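Long-range contacts in Tb427.07.360- putative uncharacterized metacyclic invariant surface protein from Trypanosoma brucei (Trypanosoma brucei, PDB 5VTL), which is of unknown function but, as an invariant surface protein of the metacyclic parasite built on an extended helical architecture, probably contributes to its cell surface: residues N2-V7 with A122-R127; I20-K25 with P135-N140; D47-A52 with R68-L73; A95-L100 with A172-L177. One frame throughout, in Å; residues are numbered along the deposited sequence.

Contact 1. Residues N2-V7 with A122-R127; sequences NTVSHV and ASTARR
V4 and A125 bring their CA atoms to 4.5 Å, the closest backbone approach between two helix starts packed side by side in this elongated helical bundle. Helix 4-58 begins just after T3 and helix 123-130 just after A122, each of these residues holding the N-cap position. The side chain of A125 faces the first segment and gives up the largest area here. A125 CB lies 3.5 Å from N2 O and 4.1 Å from V7 CG2, so the methyl sits between a backbone carbonyl and a valine branch. The V4 and T124 side chains cross obliquely, V4 CG2 lying 3.9 Å from T124 CB, and the same methyl also reaches A125 N. In V7, CG1 stands anti to the backbone N (chi1 174°) and meets A125 O at 3.4 Å, a packing contact of a methyl with a carbonyl. V7 also touches Y111 and V115 of helix 105-116 and I128 of helix 123-130, so it links this contact to those helices. A polar, indirect link is added by one water, which donates to N2 O at 2.9 Å and accepts from A122 N at 2.7 Å.

Contact 2. Residues I20-K25 with P135-N140; sequences IPFGVK and PNRGVN
I20 and V139 form the tight, buried half of this contact, where helix 4-58 is met by the loop joining helix 123-130 to helix 141-154. V139 CG1 stands between the backbone N and the carbonyl carbon (chi1 65°), which brings it over the helix backbone, 3.7 Å from I20 N. The other branch, V139 CG2, meets I20 CD1 at 3.9 Å, the two side chains crossing at about a right angle. About one turn on, G23 has no side chain where a CB would press on V139 CG1, and G23 CA lies 4.3 Å from R137 O. The loop is shaped by a type I turn from N136 to V139 and by an Asx turn, in which N136 OD1 accepts from G138 N at 2.9 Å.

The outer half faces solvent more, although its stack is itself close. R137 is exposed, and its chain runs extended from CG to NE, carrying the guanidinium flat over one face of the F22 ring. The planes are 19° apart and the centres 4.1 Å. R137 NH2 lies 3.2 Å from F22 CE1, while R137 NE stands over the ring face, offset toward its rim. P135 CB approaches the same ring obliquely, 4.0 Å from F22 CE2. The chemistry therefore divides in two: dispersion between aliphatic branches on the buried side, and on the outer side a cation-pi stack that probably adds electrostatic attraction while leaving the arginine accessible to water.

Contact 3. Residues D47-A52 with R68-L73; sequences DAVRRA and RARAAL
R70 and V49 meet where the guanidinium of R70 reaches toward the facing helix, and V49 CG1 approaches that flat group obliquely. The polar end of R70 is held by E53, one turn after V49 on helix 4-58, through a salt bridge from R70 NH2. The second flat group, the guanidinium of R50, works within its own helix: D47 OD1 lies at its edge, nearly in plane, 2.7 Å from R50 NH2 with an N-H...O angle of 159°. The oxygen, by contrast, is approached from above the carboxylate plane, 35° out of it.

Between the helices the packing is apolar and centres on V49. V49 CG2, anti to the carbonyl carbon, points into the facing backbone and lies 3.5 Å from A69 O and 3.8 Å from A69 CB. L73 CD2 lies 4.0 Å from V49 CG2, and the aliphatic R70 CG 4.2 Å from it, so one valine branch fits among three residues of the other helix. A52 CB and A69 CB follow at 4.3 Å, a methyl-to-methyl contact that permits close backbones. The V49 and A69 CA atoms are 5.3 Å apart, and the short axes approach to 8.7 Å.

Helix 157-209 covers a further side, with A198 against A48 and A72, and E206 paired with R51. The segment axes run 165° apart and the two helices are consecutive, joined by a short connection, so this is an antiparallel helical hairpin, here part of the long alanine-rich bundle of a glutamic acid/alanine-rich protein.

Contact 4. Residues A95-L100 with A172-L177; sequences ANAPLL and AEYDQL
E173 faces A97 and carries most of this contact, so its side chain can be traced atom by atom toward the facing helix. E173 CB starts 4.4 Å from A97 CB, in the region where the two backbones are nearest, with the A97 and E173 CA atoms 5.8 Å apart. E173 CG then meets L100 CD1 at 3.8 Å, the leucine crossing the glutamate at about a right angle. The chain bends at chi2, which turns E173 CD toward N96, 4.0 Å from N96 CB. At the tip, E173 OE1 accepts a hydrogen bond from N96 ND2 at 2.9 Å, with an N-H...O angle of 154°. The acceptor lies in the amide plane of N96, whereas N96 ND2 meets E173 OE1 from above the carboxylate plane; the amide and carboxylate planes stand 44° apart. E173 OE1 is also 3.1 Å from N96 CB, so it sits close to both the amide and the base of the asparagine.

A second, apolar point lies on the more buried side, where A97 CB touches Y174 CD2 at 4.0 Å. Within the first helix P98 supplies no N-H to the preceding turn, and the helix is kinked there.

The short axes run roughly antiparallel, at 153°, and approach to 9.0 Å. Helix 63-102 and helix 157-209 are joined here by a polar N96-E173 pair beside apolar packing, which helix 4-58 completes: I20 packs on Y174, V24 on P98 and L177, and L27 on L177.

In the fold
From the N terminus, helix 4-58 enters contacts 1, 2 and 3 in turn. Contact 3 closes first, pairing that helix with helix 63-102 across a short connection, and it falls within the chain spans of both contact 1 and contact 2. Contact 4 opens afterwards on helix 63-102. Contact 1 then closes at helix 123-130, contact 2 at the following loop and contact 4 on helix 157-209, so these three cross one another. Contacts 2 and 4 touch, and tie three long helices together near the chain's middle. Contacts 1 and 3, with centres about 65 Å apart, lie on opposite sides of the chain's centre.

Contact 1. Residues N2-V7 with A122-R127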
# COMPACT_ATOMS: atom_id res chain seq x y z
N ASN A 2 -6.07 25.49 -23.22
CA ASN A 2 -5.96 26.10 -21.89
C ASN A 2 -7.32 26.52 -21.30
O ASN A 2 -7.43 27.50 -20.57
CB ASN A 2 -5.00 27.28 -21.93
CG ASN A 2 -5.39 28.32 -22.95
OD1 ASN A 2 -6.46 28.24 -23.58
ND2 ASN A 2 -4.50 29.29 -23.14
N THR A 3 -8.34 25.75 -21.61
CA THR A 3 -9.64 25.94 -20.99
C THR A 3 -9.57 25.50 -19.53
O THR A 3 -8.67 24.77 -19.12
CB THR A 3 -10.71 25.11 -21.69
OG1 THR A 3 -10.51 23.73 -21.40
CG2 THR A 3 -10.69 25.33 -23.20
N VAL A 4 -10.56 25.93 -18.75
CA VAL A 4 -10.71 25.48 -17.37
C VAL A 4 -10.56 23.96 -17.24
O VAL A 4 -9.82 23.49 -16.38
CB VAL A 4 -12.08 25.96 -16.83
CG1 VAL A 4 -12.42 25.29 -15.53
CG2 VAL A 4 -12.03 27.48 -16.67
N SER A 5 -11.21 23.19 -18.12
CA SER A 5 -11.12 21.73 -18.03
C SER A 5 -9.70 21.22 -18.30
O SER A 5 -9.26 20.27 -17.63
CB SER A 5 -12.11 21.08 -18.98
OG SER A 5 -13.43 21.32 -18.55
N HIS A 6 -8.98 21.82 -19.25
CA HIS A 6 -7.61 21.39 -19.54
C HIS A 6 -6.76 21.64 -18.30
O HIS A 6 -6.00 20.79 -17.86
CB HIS A 6 -6.97 22.17 -20.69
CG HIS A 6 -7.59 21.95 -22.04
ND1 HIS A 6 -7.39 20.82 -22.79
CD2 HIS A 6 -8.34 22.78 -22.80
CE1 HIS A 6 -8.01 20.94 -23.95
NE2 HIS A 6 -8.61 22.12 -23.98
N VAL A 7 -6.90 22.82 -17.73
CA VAL A 7 -6.07 23.18 -16.57
C VAL A 7 -6.44 22.34 -15.36
O VAL A 7 -5.58 21.91 -14.59
CB VAL A 7 -6.17 24.69 -16.28
CG1 VAL A 7 -5.43 25.05 -15.00
CG2 VAL A 7 -5.62 25.46 -17.44
N ALA A 122 -8.35 32.46 -19.91
CA ALA A 122 -9.52 32.79 -19.11
C ALA A 122 -9.20 32.90 -17.63
O ALA A 122 -8.30 32.22 -17.12
CB ALA A 122 -10.64 31.76 -19.35
N SER A 123 -9.91 33.80 -16.94
CA SER A 123 -9.66 34.08 -15.53
C SER A 123 -9.54 32.82 -14.65
O SER A 123 -8.56 32.65 -13.91
CB SER A 123 -10.76 35.01 -14.99
OG SER A 123 -12.06 34.45 -15.18
N THR A 124 -10.50 31.91 -14.74
CA THR A 124 -10.53 30.77 -13.83
C THR A 124 -9.44 29.77 -14.18
O THR A 124 -8.87 29.13 -13.28
CB THR A 124 -11.92 30.09 -13.82
OG1 THR A 124 -12.87 31.03 -13.30
CG2 THR A 124 -11.93 28.85 -12.91
N ALA A 125 -9.12 29.68 -15.47
CA ALA A 125 -8.02 28.82 -15.92
C ALA A 125 -6.70 29.26 -15.31
O ALA A 125 -5.94 28.43 -14.78
CB ALA A 125 -7.93 28.84 -17.39
N ARG A 126 -6.44 30.56 -15.35
CA ARG A 126 -5.24 31.12 -14.74
C ARG A 126 -5.24 30.94 -13.23
O ARG A 126 -4.21 30.65 -12.62
CB ARG A 126 -5.14 32.60 -15.07
CG ARG A 126 -4.98 32.89 -16.57
CD ARG A 126 -4.72 34.39 -16.82
NE ARG A 126 -3.37 34.75 -16.43
CZ ARG A 126 -2.87 35.98 -16.52
NH1 ARG A 126 -3.64 36.96 -16.93
NH2 ARG A 126 -1.63 36.22 -16.13
N ARG A 127 -6.40 31.07 -12.60
CA ARG A 127 -6.48 30.96 -11.15
C ARG A 127 -6.15 29.55 -10.70
O ARG A 127 -5.40 29.32 -9.76
CB ARG A 127 -7.87 31.34 -10.66
CG ARG A 127 -8.02 31.23 -9.17
CD ARG A 127 -9.22 32.05 -8.69
NE ARG A 127 -10.46 31.52 -9.24
CZ ARG A 127 -11.21 32.07 -10.19
NH1 ARG A 127 -10.93 33.24 -10.75
NH2 ARG A 127 -12.29 31.43 -10.56
O HOH W 1 -8.41 30.16 -21.34

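Contact 2. Residues I20-K25 with P135-N140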
# COMPACT_ATOMS: atom_id res chain seq x y z
N ILE A 20 3.12 11.64 -4.61
CA ILE A 20 3.65 10.27 -4.60
C ILE A 20 4.66 10.01 -3.47
O ILE A 20 4.57 9.00 -2.78
CB ILE A 20 4.28 9.88 -5.97
CG1 ILE A 20 3.21 9.76 -7.07
CG2 ILE A 20 5.11 8.58 -5.88
CD1 ILE A 20 2.37 8.55 -7.05
N PRO A 21 5.64 10.92 -3.28
CA PRO A 21 6.60 10.69 -2.18
C PRO A 21 5.91 10.56 -0.84
O PRO A 21 6.32 9.74 -0.02
CB PRO A 21 7.50 11.93 -2.20
CG PRO A 21 7.30 12.56 -3.52
CD PRO A 21 5.98 12.09 -4.09
N PHE A 22 4.86 11.34 -0.62
CA PHE A 22 4.15 11.27 0.65
C PHE A 22 3.36 9.96 0.76
O PHE A 22 3.38 9.31 1.81
CB PHE A 22 3.21 12.47 0.82
CG PHE A 22 3.92 13.79 0.82
CD1 PHE A 22 4.47 14.30 1.99
CD2 PHE A 22 4.04 14.52 -0.34
CE1 PHE A 22 5.12 15.50 2.01
CE2 PHE A 22 4.70 15.73 -0.33
CZ PHE A 22 5.23 16.22 0.85
N GLY A 23 2.69 9.56 -0.31
CA GLY A 23 1.89 8.37 -0.25
C GLY A 23 2.73 7.13 0.01
O GLY A 23 2.32 6.25 0.76
N VAL A 24 3.88 7.04 -0.63
CA VAL A 24 4.69 5.83 -0.50
C VAL A 24 5.21 5.69 0.92
O VAL A 24 5.40 4.57 1.40
CB VAL A 24 5.90 5.77 -1.50
CG1 VAL A 24 5.41 5.71 -2.94
CG2 VAL A 24 6.87 6.91 -1.27
N LYS A 25 5.44 6.80 1.59
CA LYS A 25 5.90 6.75 2.99
C LYS A 25 4.85 6.12 3.89
O LYS A 25 5.17 5.33 4.79
CB LYS A 25 6.27 8.15 3.52
CG LYS A 25 7.54 8.70 2.91
CD LYS A 25 7.98 9.99 3.60
CE LYS A 25 9.07 10.73 2.83
NZ LYS A 25 10.37 10.01 2.78
N PRO A 135 0.35 19.23 -3.01
CA PRO A 135 0.49 17.80 -3.31
C PRO A 135 -0.67 17.01 -2.75
O PRO A 135 -1.14 17.29 -1.66
CB PRO A 135 1.81 17.41 -2.61
CG PRO A 135 2.59 18.67 -2.55
CD PRO A 135 1.54 19.74 -2.30
N ASN A 136 -1.13 16.03 -3.53
CA ASN A 136 -2.21 15.19 -3.11
C ASN A 136 -1.64 14.01 -2.35
O ASN A 136 -1.26 13.01 -2.93
CB ASN A 136 -3.00 14.73 -4.33
CG ASN A 136 -4.16 13.86 -3.97
OD1 ASN A 136 -4.39 13.58 -2.80
ND2 ASN A 136 -4.88 13.40 -4.98
N ARG A 137 -1.60 14.15 -1.03
CA ARG A 137 -1.05 13.11 -0.20
C ARG A 137 -1.96 11.86 -0.20
O ARG A 137 -1.57 10.80 0.27
CB ARG A 137 -0.90 13.64 1.22
CG ARG A 137 -0.05 14.87 1.32
CD ARG A 137 0.34 15.14 2.77
NE ARG A 137 1.40 16.15 2.80
CZ ARG A 137 2.19 16.38 3.84
NH1 ARG A 137 2.05 15.69 4.96
NH2 ARG A 137 3.11 17.33 3.73
N GLY A 138 -3.16 11.99 -0.75
CA GLY A 138 -4.07 10.86 -0.87
C GLY A 138 -3.92 10.11 -2.18
O GLY A 138 -4.73 9.26 -2.52
N VAL A 139 -2.88 10.42 -2.94
CA VAL A 139 -2.66 9.77 -4.23
C VAL A 139 -2.58 8.24 -4.09
O VAL A 139 -2.10 7.72 -3.08
CB VAL A 139 -1.38 10.34 -4.91
CG1 VAL A 139 -0.14 10.00 -4.11
CG2 VAL A 139 -1.25 9.86 -6.35
N ASN A 140 -3.08 7.53 -5.09
CA ASN A 140 -3.00 6.08 -5.14
C ASN A 140 -3.20 5.69 -6.59
O ASN A 140 -3.30 6.57 -7.45
CB ASN A 140 -4.03 5.43 -4.20
CG ASN A 140 -5.46 5.88 -4.46
OD1 ASN A 140 -5.83 6.28 -5.57
ND2 ASN A 140 -6.29 5.81 -3.44

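Contact 3. Residues D47-A52 with R68-L73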
# COMPACT_ATOMS: atom_id res chain seq x y z
N ASP A 47 3.95 -19.02 22.71
CA ASP A 47 3.49 -19.03 24.11
C ASP A 47 2.41 -20.09 24.30
O ASP A 47 2.37 -20.80 25.31
CB ASP A 47 2.92 -17.66 24.48
CG ASP A 47 2.62 -17.52 25.98
OD1 ASP A 47 3.53 -17.70 26.80
OD2 ASP A 47 1.46 -17.24 26.33
N ALA A 48 1.55 -20.20 23.30
CA ALA A 48 0.42 -21.11 23.35
C ALA A 48 0.96 -22.53 23.34
O ALA A 48 0.50 -23.38 24.10
CB ALA A 48 -0.53 -20.85 22.16
N VAL A 49 1.97 -22.78 22.50
CA VAL A 49 2.60 -24.10 22.45
C VAL A 49 3.20 -24.43 23.82
O VAL A 49 3.00 -25.52 24.34
CB VAL A 49 3.67 -24.21 21.31
CG1 VAL A 49 4.54 -25.44 21.46
CG2 VAL A 49 3.01 -24.25 19.91
N ARG A 50 3.92 -23.49 24.42
CA ARG A 50 4.48 -23.72 25.75
C ARG A 50 3.38 -24.06 26.75
O ARG A 50 3.51 -25.01 27.53
CB ARG A 50 5.26 -22.50 26.24
CG ARG A 50 5.88 -22.70 27.62
CD ARG A 50 6.44 -21.42 28.19
NE ARG A 50 5.45 -20.34 28.21
CZ ARG A 50 4.45 -20.25 29.08
NH1 ARG A 50 4.27 -21.19 30.00
NH2 ARG A 50 3.61 -19.23 29.02
N ARG A 51 2.31 -23.29 26.74
CA ARG A 51 1.20 -23.53 27.66
C ARG A 51 0.60 -24.92 27.49
O ARG A 51 0.34 -25.62 28.47
CB ARG A 51 0.15 -22.46 27.47
CG ARG A 51 0.57 -21.09 27.97
CD ARG A 51 -0.43 -20.05 27.56
NE ARG A 51 -1.77 -20.33 28.09
CZ ARG A 51 -2.87 -19.68 27.73
NH1 ARG A 51 -4.04 -19.97 28.27
NH2 ARG A 51 -2.80 -18.71 26.82
N ALA A 52 0.37 -25.31 26.25
CA ALA A 52 -0.21 -26.60 25.95
C ALA A 52 0.72 -27.73 26.36
O ALA A 52 0.28 -28.74 26.92
CB ALA A 52 -0.54 -26.69 24.46
N ARG A 68 -2.58 -29.18 17.80
CA ARG A 68 -3.25 -28.05 17.18
C ARG A 68 -2.43 -26.76 17.38
O ARG A 68 -2.32 -25.94 16.46
CB ARG A 68 -4.64 -27.90 17.80
CG ARG A 68 -5.44 -26.76 17.21
CD ARG A 68 -6.85 -26.68 17.79
NE ARG A 68 -7.61 -25.57 17.22
CZ ARG A 68 -8.70 -25.02 17.76
NH1 ARG A 68 -9.16 -25.44 18.94
NH2 ARG A 68 -9.31 -24.02 17.14
N ALA A 69 -1.88 -26.59 18.58
CA ALA A 69 -1.02 -25.44 18.87
C ALA A 69 0.23 -25.41 17.96
O ALA A 69 0.61 -24.37 17.43
CB ALA A 69 -0.60 -25.45 20.32
N ARG A 70 0.85 -26.56 17.80
CA ARG A 70 2.05 -26.66 16.97
C ARG A 70 1.78 -26.37 15.52
O ARG A 70 2.59 -25.76 14.83
CB ARG A 70 2.68 -28.04 17.13
CG ARG A 70 3.37 -28.22 18.48
CD ARG A 70 4.08 -29.56 18.65
NE ARG A 70 4.84 -29.52 19.91
CZ ARG A 70 5.12 -30.56 20.68
NH1 ARG A 70 4.72 -31.78 20.34
NH2 ARG A 70 5.81 -30.39 21.79
N ALA A 71 0.63 -26.83 15.04
CA ALA A 71 0.24 -26.64 13.65
C ALA A 71 -0.04 -25.17 13.39
O ALA A 71 0.32 -24.63 12.35
CB ALA A 71 -1.00 -27.50 13.32
N ALA A 72 -0.70 -24.54 14.37
CA ALA A 72 -1.00 -23.11 14.32
C ALA A 72 0.29 -22.31 14.31
O ALA A 72 0.42 -21.38 13.53
CB ALA A 72 -1.86 -22.72 15.48
N LEU A 73 1.26 -22.68 15.16
CA LEU A 73 2.57 -22.00 15.17
C LEU A 73 3.24 -22.09 13.80
O LEU A 73 3.76 -21.11 13.28
CB LEU A 73 3.52 -22.58 16.24
CG LEU A 73 4.98 -22.08 16.23
CD1 LEU A 73 5.10 -20.58 16.38
CD2 LEU A 73 5.75 -22.72 17.35

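Contact 4. Residues A95-L100 with A172-L177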
# COMPACT_ATOMS: atom_id res chain seq x y z
N ALA A 95 10.71 2.49 -3.45
CA ALA A 95 11.88 3.23 -3.92
C ALA A 95 11.79 3.56 -5.41
O ALA A 95 12.23 4.62 -5.84
CB ALA A 95 13.14 2.46 -3.66
N ASN A 96 11.20 2.65 -6.18
CA ASN A 96 11.07 2.82 -7.63
C ASN A 96 10.09 3.90 -8.05
O ASN A 96 10.41 4.78 -8.85
CB ASN A 96 10.64 1.50 -8.27
CG ASN A 96 11.70 0.43 -8.18
OD1 ASN A 96 12.80 0.67 -7.65
ND2 ASN A 96 11.38 -0.79 -8.67
N ALA A 97 8.86 3.82 -7.54
CA ALA A 97 7.81 4.72 -8.00
C ALA A 97 8.14 6.22 -7.88
O ALA A 97 7.90 6.98 -8.83
CB ALA A 97 6.46 4.39 -7.34
N PRO A 98 8.68 6.68 -6.73
CA PRO A 98 8.98 8.11 -6.68
C PRO A 98 10.00 8.58 -7.70
O PRO A 98 9.94 9.75 -8.11
CB PRO A 98 9.53 8.32 -5.26
CG PRO A 98 8.87 7.21 -4.46
CD PRO A 98 8.86 6.04 -5.40
N LEU A 99 10.92 7.71 -8.13
CA LEU A 99 11.91 8.13 -9.13
C LEU A 99 11.21 8.47 -10.44
O LEU A 99 11.50 9.48 -11.09
CB LEU A 99 12.99 7.05 -9.37
CG LEU A 99 14.13 7.55 -10.27
CD1 LEU A 99 14.95 8.67 -9.57
CD2 LEU A 99 15.05 6.44 -10.72
N LEU A 100 10.27 7.61 -10.82
CA LEU A 100 9.49 7.77 -12.04
C LEU A 100 8.56 8.98 -11.97
O LEU A 100 8.44 9.73 -12.94
CB LEU A 100 8.68 6.51 -12.33
CG LEU A 100 9.51 5.21 -12.51
CD1 LEU A 100 8.64 4.00 -12.83
CD2 LEU A 100 10.53 5.39 -13.60
N ALA A 172 2.23 0.88 -13.38
CA ALA A 172 2.55 -0.51 -13.11
C ALA A 172 3.32 -0.64 -11.80
O ALA A 172 3.03 -1.53 -11.01
CB ALA A 172 3.34 -1.11 -14.26
N GLU A 173 4.28 0.25 -11.55
CA GLU A 173 5.05 0.18 -10.31
C GLU A 173 4.16 0.47 -9.11
O GLU A 173 4.29 -0.17 -8.06
CB GLU A 173 6.19 1.19 -10.31
CG GLU A 173 7.37 0.85 -11.19
CD GLU A 173 8.13 -0.37 -10.74
OE1 GLU A 173 8.63 -0.42 -9.59
OE2 GLU A 173 8.24 -1.29 -11.56
N TYR A 174 3.26 1.44 -9.24
CA TYR A 174 2.41 1.79 -8.13
C TYR A 174 1.43 0.64 -7.89
O TYR A 174 1.14 0.29 -6.74
CB TYR A 174 1.69 3.14 -8.34
CG TYR A 174 1.56 3.87 -7.00
CD1 TYR A 174 0.48 3.63 -6.17
CD2 TYR A 174 2.55 4.73 -6.56
CE1 TYR A 174 0.37 4.26 -4.95
CE2 TYR A 174 2.46 5.36 -5.35
CZ TYR A 174 1.37 5.12 -4.54
OH TYR A 174 1.28 5.72 -3.32
N ASP A 175 0.97 -0.00 -8.95
CA ASP A 175 0.13 -1.17 -8.78
C ASP A 175 0.88 -2.27 -8.00
O ASP A 175 0.30 -2.94 -7.13
CB ASP A 175 -0.31 -1.75 -10.12
CG ASP A 175 -1.51 -1.03 -10.72
OD1 ASP A 175 -2.26 -0.31 -10.02
OD2 ASP A 175 -1.69 -1.21 -11.94
N GLN A 176 2.15 -2.48 -8.32
CA GLN A 176 2.94 -3.51 -7.65
C GLN A 176 3.12 -3.17 -6.19
O GLN A 176 3.06 -4.03 -5.32
CB GLN A 176 4.30 -3.64 -8.32
CG GLN A 176 4.23 -4.31 -9.64
CD GLN A 176 4.51 -5.78 -9.53
OE1 GLN A 176 4.13 -6.42 -8.55
NE2 GLN A 176 5.18 -6.33 -10.54
N LEU A 177 3.30 -1.88 -5.92
CA LEU A 177 3.42 -1.39 -4.56
C LEU A 177 2.14 -1.68 -3.77
O LEU A 177 2.20 -2.23 -2.68
CB LEU A 177 3.72 0.12 -4.58
CG LEU A 177 3.77 0.83 -3.22
CD1 LEU A 177 4.70 0.14 -2.24
CD2 LEU A 177 4.20 2.30 -3.42